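Long-range contact in mosquitocidal toxin (Bacillus sphaericus, PDB 2CB4), which probably acts as an ADP-ribosyltransferase that kills mosquitoes, the chain being the catalytic domain of the longer toxin: residues E75-R80 against T127-N132. The protein carries 1 engineered substitution. Sequence-based numbering, arbitrary orientation.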
# COMPACT_ATOMS: atom_id res chain seq x y z
N GLU A 75 4.82 13.51 -51.68
CA GLU A 75 5.36 14.69 -51.01
C GLU A 75 4.97 14.81 -49.54
O GLU A 75 5.69 15.43 -48.77
CB GLU A 75 4.96 15.93 -51.85
CG GLU A 75 5.66 17.23 -51.47
CD GLU A 75 4.79 18.45 -51.78
OE1 GLU A 75 3.96 18.39 -52.72
OE2 GLU A 75 4.94 19.46 -51.05
N HIS A 76 3.84 14.17 -49.15
CA HIS A 76 3.36 14.19 -47.77
C HIS A 76 3.46 12.85 -47.04
O HIS A 76 2.99 12.71 -45.92
CB HIS A 76 1.92 14.76 -47.70
CG HIS A 76 1.85 16.19 -48.10
ND1 HIS A 76 1.64 16.58 -49.41
CD2 HIS A 76 2.08 17.33 -47.40
CE1 HIS A 76 1.71 17.90 -49.49
NE2 HIS A 76 1.98 18.37 -48.28
N ARG A 77 4.10 11.89 -47.70
CA ARG A 77 4.30 10.56 -47.17
C ARG A 77 5.40 10.57 -46.10
O ARG A 77 6.57 10.94 -46.36
CB ARG A 77 4.68 9.61 -48.30
CG ARG A 77 4.76 8.15 -47.88
CD ARG A 77 4.81 7.27 -49.09
NE ARG A 77 4.92 5.85 -48.75
CZ ARG A 77 6.04 5.15 -48.81
NH1 ARG A 77 7.17 5.72 -49.21
NH2 ARG A 77 6.04 3.86 -48.48
N LEU A 78 5.00 10.18 -44.89
CA LEU A 78 5.91 10.15 -43.74
C LEU A 78 6.20 8.71 -43.30
O LEU A 78 5.40 7.79 -43.54
CB LEU A 78 5.34 10.95 -42.57
CG LEU A 78 4.97 12.41 -42.86
CD1 LEU A 78 4.19 12.97 -41.68
CD2 LEU A 78 6.28 13.19 -43.07
N LEU A 79 7.34 8.53 -42.67
CA LEU A 79 7.77 7.23 -42.19
C LEU A 79 8.22 7.30 -40.75
O LEU A 79 8.75 8.31 -40.29
CB LEU A 79 8.96 6.72 -43.04
CG LEU A 79 8.81 6.64 -44.56
CD1 LEU A 79 10.18 6.28 -45.15
CD2 LEU A 79 7.74 5.60 -44.95
N ARG A 80 8.04 6.20 -40.05
CA ARG A 80 8.50 6.09 -38.67
C ARG A 80 9.02 4.69 -38.39
O ARG A 80 8.31 3.71 -38.55
CB ARG A 80 7.44 6.47 -37.64
CG ARG A 80 7.96 6.24 -36.26
CD ARG A 80 7.17 6.92 -35.18
NE ARG A 80 7.60 6.38 -33.90
CZ ARG A 80 8.38 7.00 -33.02
NH1 ARG A 80 8.81 8.24 -33.23
NH2 ARG A 80 8.71 6.38 -31.91
N THR A 127 9.98 10.85 -40.30
CA THR A 127 10.97 11.29 -41.26
C THR A 127 10.27 11.19 -42.63
O THR A 127 9.40 10.36 -42.83
CB THR A 127 12.30 10.46 -41.18
OG1 THR A 127 13.28 11.03 -42.06
CG2 THR A 127 12.09 9.00 -41.57
N ARG A 128 10.66 12.05 -43.55
CA ARG A 128 10.04 12.04 -44.88
C ARG A 128 10.48 10.90 -45.76
O ARG A 128 11.65 10.55 -45.76
CB ARG A 128 10.33 13.36 -45.61
CG ARG A 128 9.97 14.61 -44.80
CD ARG A 128 10.16 15.87 -45.64
NE ARG A 128 9.21 15.91 -46.74
CZ ARG A 128 9.44 16.49 -47.92
NH1 ARG A 128 10.59 17.09 -48.15
NH2 ARG A 128 8.51 16.46 -48.87
N ALA A 129 9.54 10.36 -46.54
CA ALA A 129 9.87 9.34 -47.52
C ALA A 129 10.75 10.09 -48.58
O ALA A 129 10.56 11.29 -48.83
CB ALA A 129 8.61 8.78 -48.15
N ARG A 130 11.73 9.40 -49.15
CA ARG A 130 12.63 10.03 -50.11
C ARG A 130 12.47 9.48 -51.51
O ARG A 130 12.30 8.28 -51.72
CB ARG A 130 14.07 9.84 -49.68
CG ARG A 130 14.46 10.61 -48.45
CD ARG A 130 15.86 10.19 -48.08
NE ARG A 130 16.84 10.97 -48.83
CZ ARG A 130 17.81 10.48 -49.60
NH1 ARG A 130 18.01 9.18 -49.77
NH2 ARG A 130 18.62 11.33 -50.20
N TYR A 131 12.53 10.39 -52.48
CA TYR A 131 12.35 10.02 -53.89
C TYR A 131 13.43 10.60 -54.76
O TYR A 131 14.00 11.63 -54.43
CB TYR A 131 10.97 10.52 -54.36
CG TYR A 131 9.85 9.82 -53.63
CD1 TYR A 131 9.36 8.59 -54.09
CD2 TYR A 131 9.37 10.32 -52.43
CE1 TYR A 131 8.38 7.91 -53.38
CE2 TYR A 131 8.37 9.64 -51.71
CZ TYR A 131 7.91 8.43 -52.18
OH TYR A 131 6.93 7.77 -51.49
N ASN A 132 13.74 9.92 -55.86
CA ASN A 132 14.73 10.48 -56.79
C ASN A 132 13.98 11.42 -57.77
O ASN A 132 12.78 11.72 -57.59
CB ASN A 132 15.56 9.40 -57.52
CG ASN A 132 14.77 8.59 -58.48
OD1 ASN A 132 13.60 8.88 -58.75
ND2 ASN A 132 15.36 7.50 -58.95
O HOH W 1 7.07 13.94 -46.59
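L79 and T127 form an antiparallel hydrogen-bonded pair, each backbone N reaching the other's O at 2.8 Å, with both side chains on one face of the sheet. There CG2 of T127 lies 4.1 Å from CB of L79, while its OG1, anti to the backbone N (chi1 -174°), bonds to the carbonyl of E178. The next link is A129 N to R77 O, 3.0 Å and nearly straight, although the donor stands 26° from the carbonyl plane. This end is tightly packed: CB of A129 packs against the aliphatic part and NH1 (3.5 Å) of the extended R77 side chain and, on a neighbouring side, makes a looser apolar contact with CG of L79. R77 crosses Y131 at about a right angle, and its NH1 makes only a weak hydrogen bond to the tyrosine OH; R77 is held more strongly by salt bridges from NE to E155 and from NH1 to E137, which probably fix the buried charge.

Toward E75, which is exposed, the contact becomes looser and polar. R128 points away from the partner at its base, but a bend at chi3 (66°) turns NE out of the extended line, and the side chain lies beside that of E75, pointing the same way. Its NH2 donates at 3.0 Å to a lone pair of E75 O, in the plane of the guanidinium, while NE donates to a water that also touches E75 O and R77 O. The E75 carboxylate, poorly ordered, does not join this bond.

Strands 78-82 and 123-131 thus pair within the mixed, largely antiparallel sheet of the catalytic domain, an arrangement consistent with the ADP-ribosyltransferase fold.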